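Local coordinates for protein arabinogalactan endo-1,4-beta-galactosidase (Ignisphaera aggregans, PDB 7OSK) that probably hydrolyses internal beta-1,4-galactosidic linkages of galactan and arabinogalactan through its hyperthermostable family 53 catalytic domain, a TIM barrel, at residues N89-R94 and K127-L132; L132-Y137 and M185-N190. All coordinates share one frame; numbering follows the deposited sequence.

Interactions 1 and 2 are successive steps round one closed parallel barrel: strand 130-135 pairs with strand 90-95 in the first and with strand 185-188 in the second, and L132 serves both. Both contacts are buried, although interaction 1 includes the partly exposed N89 and W90 where strand 90-95 begins. Its chemistry is regular backbone pairing with a tryptophan laid over a glycine and apolar contacts beside it. Interaction 2 begins the same way, but toward the C-terminal strand ends, where TIM barrels carry their active sites, its backbone bonds weaken and polar side chains gather. L93 O and D134 N, probably hydrogen-bonded, join the two.

Interaction 1. Residues N89-R94 and K127-L132; sequences NWIRLR and KGFGVL
W90 lays its indole over G130, with CA of the glycine 3.9 Å from the centroid of the six-membered ring and only 15° off the ring normal, a CH-pi contact over the face. A chi1 of -85° sets CG beside the backbone N, from where the ring reaches across to the neighbouring strand; a CB on G130 would run into it. An alanine in place of W90 would probably leave G130 without its aromatic cover and open a gap beside L132. On the opposite face of the sheet, I91 crosses F129 obliquely, CG1 meeting ring atom CD2 at 3.6 Å. R92 and L132 run side by side: the extended arginine passes its CD 3.7 Å from L132 CD2, and this methyl lies at the edge of the guanidinium, whose NH1 forms salt bridges with D55 and E292. Parallel pairing underlies all this, from G130 N to N89 O (2.9 Å), through I91 N to G130 O and L132 N to I91 O, to L93 N bonded to L132 O (2.9 Å). The contact closes a beta-alpha-beta unit of the TIM barrel: helix 114-126 ends in a Schellman motif at G128 and leads into strand 130-135. That helix packs F120 and A124 on I91, L80 of helix 79-85 also touches I91, and on the barrel's inner side F350 of strand 346-352 meets W90, R92 and L132.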
# COMPACT_ATOMS: atom_id res chain seq x y z
N ASN A 89 -0.34 7.06 11.84
CA ASN A 89 -1.75 7.42 12.03
C ASN A 89 -2.69 6.78 11.01
O ASN A 89 -3.91 6.85 11.16
CB ASN A 89 -1.91 8.94 11.96
CG ASN A 89 -1.26 9.54 10.73
OD1 ASN A 89 -0.82 8.82 9.83
ND2 ASN A 89 -1.20 10.87 10.68
N TRP A 90 -2.12 6.16 9.98
CA TRP A 90 -2.91 5.50 8.94
C TRP A 90 -2.48 4.06 8.73
O TRP A 90 -1.31 3.72 8.91
CB TRP A 90 -2.81 6.26 7.62
CG TRP A 90 -3.78 7.40 7.50
CD1 TRP A 90 -3.69 8.61 8.11
CD2 TRP A 90 -4.97 7.42 6.71
NE1 TRP A 90 -4.76 9.39 7.75
CE2 TRP A 90 -5.56 8.69 6.89
CE3 TRP A 90 -5.59 6.50 5.87
CZ2 TRP A 90 -6.75 9.05 6.26
CZ3 TRP A 90 -6.78 6.86 5.24
CH2 TRP A 90 -7.34 8.13 5.44
N ILE A 91 -3.43 3.22 8.34
CA ILE A 91 -3.19 1.81 8.05
C ILE A 91 -3.68 1.48 6.65
O ILE A 91 -4.82 1.79 6.29
CB ILE A 91 -3.90 0.90 9.08
CG1 ILE A 91 -3.47 1.24 10.51
CG2 ILE A 91 -3.62 -0.57 8.77
CD1 ILE A 91 -2.00 1.02 10.79
N ARG A 92 -2.82 0.85 5.86
CA ARG A 92 -3.17 0.42 4.51
C ARG A 92 -3.22 -1.10 4.45
O ARG A 92 -2.29 -1.78 4.88
CB ARG A 92 -2.17 0.96 3.49
CG ARG A 92 -2.46 0.57 2.05
CD ARG A 92 -1.50 1.26 1.10
NE ARG A 92 -1.75 0.93 -0.30
CZ ARG A 92 -1.12 -0.03 -0.98
NH1 ARG A 92 -0.18 -0.76 -0.40
NH2 ARG A 92 -1.43 -0.25 -2.25
N LEU A 93 -4.32 -1.63 3.91
CA LEU A 93 -4.52 -3.08 3.81
C LEU A 93 -4.99 -3.47 2.42
O LEU A 93 -5.94 -2.88 1.90
CB LEU A 93 -5.53 -3.55 4.86
CG LEU A 93 -5.18 -3.35 6.33
CD1 LEU A 93 -6.38 -3.66 7.20
CD2 LEU A 93 -3.99 -4.22 6.73
N ARG A 94 -4.34 -4.46 1.83
CA ARG A 94 -4.80 -5.02 0.57
C ARG A 94 -5.83 -6.10 0.84
O ARG A 94 -5.83 -6.72 1.90
CB ARG A 94 -3.63 -5.59 -0.24
CG ARG A 94 -2.86 -6.70 0.46
CD ARG A 94 -1.80 -7.31 -0.45
NE ARG A 94 -0.96 -8.27 0.26
CZ ARG A 94 0.13 -7.94 0.96
NH1 ARG A 94 0.51 -6.67 1.06
NH2 ARG A 94 0.83 -8.88 1.57
N LYS A 127 -8.75 2.17 17.27
CA LYS A 127 -7.59 2.78 17.93
C LYS A 127 -7.22 4.13 17.29
O LYS A 127 -6.11 4.63 17.48
CB LYS A 127 -6.40 1.82 17.89
CG LYS A 127 -6.46 0.72 18.94
CD LYS A 127 -5.26 -0.22 18.85
CE LYS A 127 -5.01 -0.94 20.16
NZ LYS A 127 -6.16 -1.77 20.61
N GLY A 128 -8.16 4.71 16.54
CA GLY A 128 -8.00 6.05 16.01
C GLY A 128 -7.38 6.15 14.63
O GLY A 128 -7.35 7.23 14.05
N PHE A 129 -6.88 5.04 14.11
CA PHE A 129 -6.21 5.04 12.81
C PHE A 129 -7.17 5.33 11.65
O PHE A 129 -8.37 5.06 11.74
CB PHE A 129 -5.53 3.69 12.55
CG PHE A 129 -4.35 3.41 13.44
CD1 PHE A 129 -4.53 2.80 14.67
CD2 PHE A 129 -3.07 3.75 13.04
CE1 PHE A 129 -3.44 2.53 15.48
CE2 PHE A 129 -1.98 3.49 13.85
CZ PHE A 129 -2.17 2.88 15.07
N GLY A 130 -6.62 5.88 10.57
CA GLY A 130 -7.33 5.97 9.31
C GLY A 130 -7.06 4.70 8.51
O GLY A 130 -6.00 4.10 8.66
N VAL A 131 -8.00 4.31 7.67
CA VAL A 131 -7.90 3.04 6.94
C VAL A 131 -8.03 3.23 5.43
O VAL A 131 -9.02 3.76 4.94
CB VAL A 131 -8.98 2.05 7.41
CG1 VAL A 131 -8.90 0.74 6.62
CG2 VAL A 131 -8.84 1.77 8.90
N LEU A 132 -7.00 2.77 4.71
CA LEU A 132 -7.03 2.71 3.25
C LEU A 132 -7.08 1.25 2.81
O LEU A 132 -6.16 0.48 3.10
CB LEU A 132 -5.80 3.40 2.65
CG LEU A 132 -5.46 3.13 1.18
CD1 LEU A 132 -6.57 3.60 0.24
CD2 LEU A 132 -4.14 3.79 0.81

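Interaction 2. Residues L132-Y137 and M185-N190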
# COMPACT_ATOMS: atom_id res chain seq x y z
N LEU A 132 -7.00 2.77 4.71
CA LEU A 132 -7.03 2.71 3.25
C LEU A 132 -7.08 1.25 2.81
O LEU A 132 -6.16 0.48 3.10
CB LEU A 132 -5.80 3.40 2.65
CG LEU A 132 -5.46 3.13 1.18
CD1 LEU A 132 -6.57 3.60 0.24
CD2 LEU A 132 -4.14 3.79 0.81
N ILE A 133 -8.15 0.87 2.12
CA ILE A 133 -8.30 -0.49 1.63
C ILE A 133 -7.96 -0.56 0.15
O ILE A 133 -8.46 0.23 -0.65
CB ILE A 133 -9.72 -1.04 1.87
CG1 ILE A 133 -9.94 -1.29 3.36
CG2 ILE A 133 -9.94 -2.34 1.08
CD1 ILE A 133 -9.04 -2.34 3.98
N ASP A 134 -7.12 -1.53 -0.19
CA ASP A 134 -6.61 -1.71 -1.54
C ASP A 134 -7.16 -2.99 -2.16
O ASP A 134 -6.56 -4.05 -2.05
CB ASP A 134 -5.08 -1.72 -1.51
CG ASP A 134 -4.47 -2.15 -2.83
OD1 ASP A 134 -5.06 -1.87 -3.89
OD2 ASP A 134 -3.38 -2.77 -2.81
N PHE A 135 -8.32 -2.88 -2.80
CA PHE A 135 -8.91 -4.01 -3.50
C PHE A 135 -8.12 -4.33 -4.77
O PHE A 135 -8.25 -3.64 -5.78
CB PHE A 135 -10.37 -3.73 -3.86
CG PHE A 135 -11.27 -3.53 -2.67
CD1 PHE A 135 -11.58 -4.58 -1.84
CD2 PHE A 135 -11.80 -2.28 -2.40
CE1 PHE A 135 -12.41 -4.40 -0.75
CE2 PHE A 135 -12.63 -2.09 -1.31
CZ PHE A 135 -12.93 -3.15 -0.48
N HIS A 136 -7.31 -5.38 -4.72
CA HIS A 136 -6.53 -5.80 -5.88
C HIS A 136 -7.43 -6.29 -7.01
O HIS A 136 -7.02 -6.31 -8.17
CB HIS A 136 -5.53 -6.89 -5.49
CG HIS A 136 -4.35 -6.39 -4.73
ND1 HIS A 136 -3.06 -6.83 -4.97
CD2 HIS A 136 -4.25 -5.48 -3.73
CE1 HIS A 136 -2.23 -6.21 -4.15
NE2 HIS A 136 -2.93 -5.39 -3.39
N TYR A 137 -8.67 -6.65 -6.67
CA TYR A 137 -9.59 -7.26 -7.61
C TYR A 137 -8.91 -8.44 -8.30
O TYR A 137 -8.97 -8.60 -9.52
CB TYR A 137 -10.10 -6.23 -8.63
CG TYR A 137 -11.01 -5.20 -8.00
CD1 TYR A 137 -12.31 -5.53 -7.63
CD2 TYR A 137 -10.57 -3.90 -7.77
CE1 TYR A 137 -13.15 -4.59 -7.05
CE2 TYR A 137 -11.41 -2.96 -7.19
CZ TYR A 137 -12.69 -3.31 -6.83
OH TYR A 137 -13.52 -2.37 -6.26
N MET A 185 -10.55 5.66 2.87
CA MET A 185 -10.13 5.71 1.48
C MET A 185 -10.14 4.32 0.84
O MET A 185 -9.77 3.34 1.48
CB MET A 185 -8.73 6.32 1.36
CG MET A 185 -8.71 7.79 1.68
SD MET A 185 -7.12 8.59 1.40
CE MET A 185 -7.59 10.30 1.67
N VAL A 186 -10.56 4.27 -0.42
CA VAL A 186 -10.56 3.02 -1.17
C VAL A 186 -9.67 3.17 -2.41
O VAL A 186 -9.66 4.21 -3.06
CB VAL A 186 -11.99 2.62 -1.59
CG1 VAL A 186 -11.97 1.46 -2.59
CG2 VAL A 186 -12.80 2.25 -0.36
N GLN A 187 -8.93 2.11 -2.70
CA GLN A 187 -8.00 2.09 -3.81
C GLN A 187 -8.46 1.10 -4.88
O GLN A 187 -8.33 -0.11 -4.72
CB GLN A 187 -6.59 1.76 -3.30
CG GLN A 187 -5.61 1.31 -4.36
CD GLN A 187 -4.16 1.25 -3.87
OE1 GLN A 187 -3.31 0.66 -4.53
NE2 GLN A 187 -3.88 1.86 -2.71
N ILE A 188 -8.99 1.65 -5.97
CA ILE A 188 -9.59 0.84 -7.03
C ILE A 188 -8.50 0.14 -7.84
O ILE A 188 -7.99 0.69 -8.82
CB ILE A 188 -10.47 1.70 -7.98
CG1 ILE A 188 -11.41 2.61 -7.19
CG2 ILE A 188 -11.25 0.81 -8.93
CD1 ILE A 188 -12.41 1.88 -6.31
N GLY A 189 -8.15 -1.07 -7.43
CA GLY A 189 -7.09 -1.82 -8.08
C GLY A 189 -5.73 -1.44 -7.52
O GLY A 189 -5.60 -0.39 -6.89
N ASN A 190 -4.73 -2.29 -7.74
CA ASN A 190 -3.38 -2.01 -7.27
C ASN A 190 -2.41 -1.82 -8.42
O ASN A 190 -2.17 -2.75 -9.20
CB ASN A 190 -2.87 -3.13 -6.36
CG ASN A 190 -1.61 -2.73 -5.60
OD1 ASN A 190 -1.66 -1.89 -4.70
ND2 ASN A 190 -0.48 -3.33 -5.97
O HOH W 1 -5.54 -4.60 -9.10
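H136 and N190 stack flat against each other, imidazole and amide planes 3° apart, with N190 CB over the ring centre at 3.7 Å from the centroid. N190 has CG anti to its backbone N (chi1 -167°), which lays the amide alongside the ring, and ND2 is tied to A142 O. D134 likewise holds CG anti to its own N (chi1 170°), bringing the carboxylate over toward the other strand; OD2 comes 2.7 Å from N190 OD1, and the Q187 side chain passes the acid at a slant. At the start of the pairing L132 directs CD1 onto M185 CB (3.6 Å), while the extended methionine leads away. F135 turns a ring edge to V186 CG1, 3.7 Å from CD2, and Y137 sets its edge on G189 N. Regular backbone bonds run from I133 N to M185 O and from Q187 N to I133 O (2.8 Å); beyond them F135 N to Q187 O and G189 N to F135 O (3.1 Å) are weak. In clan GH-A glycosidases, to which family 53 belongs, the acid/base glutamate directly follows an asparagine at the end of the fourth strand, a place N190 fits. Outside the barrel, helix 158-178 packs L173 on F135 and V186 and bonds T169 to Y137 OH, and helix 206-223 packs on I188 and Y137. Within the barrel, strand 90-95 lies on the other side of strand 130-135, its L93 and V95 touching I133.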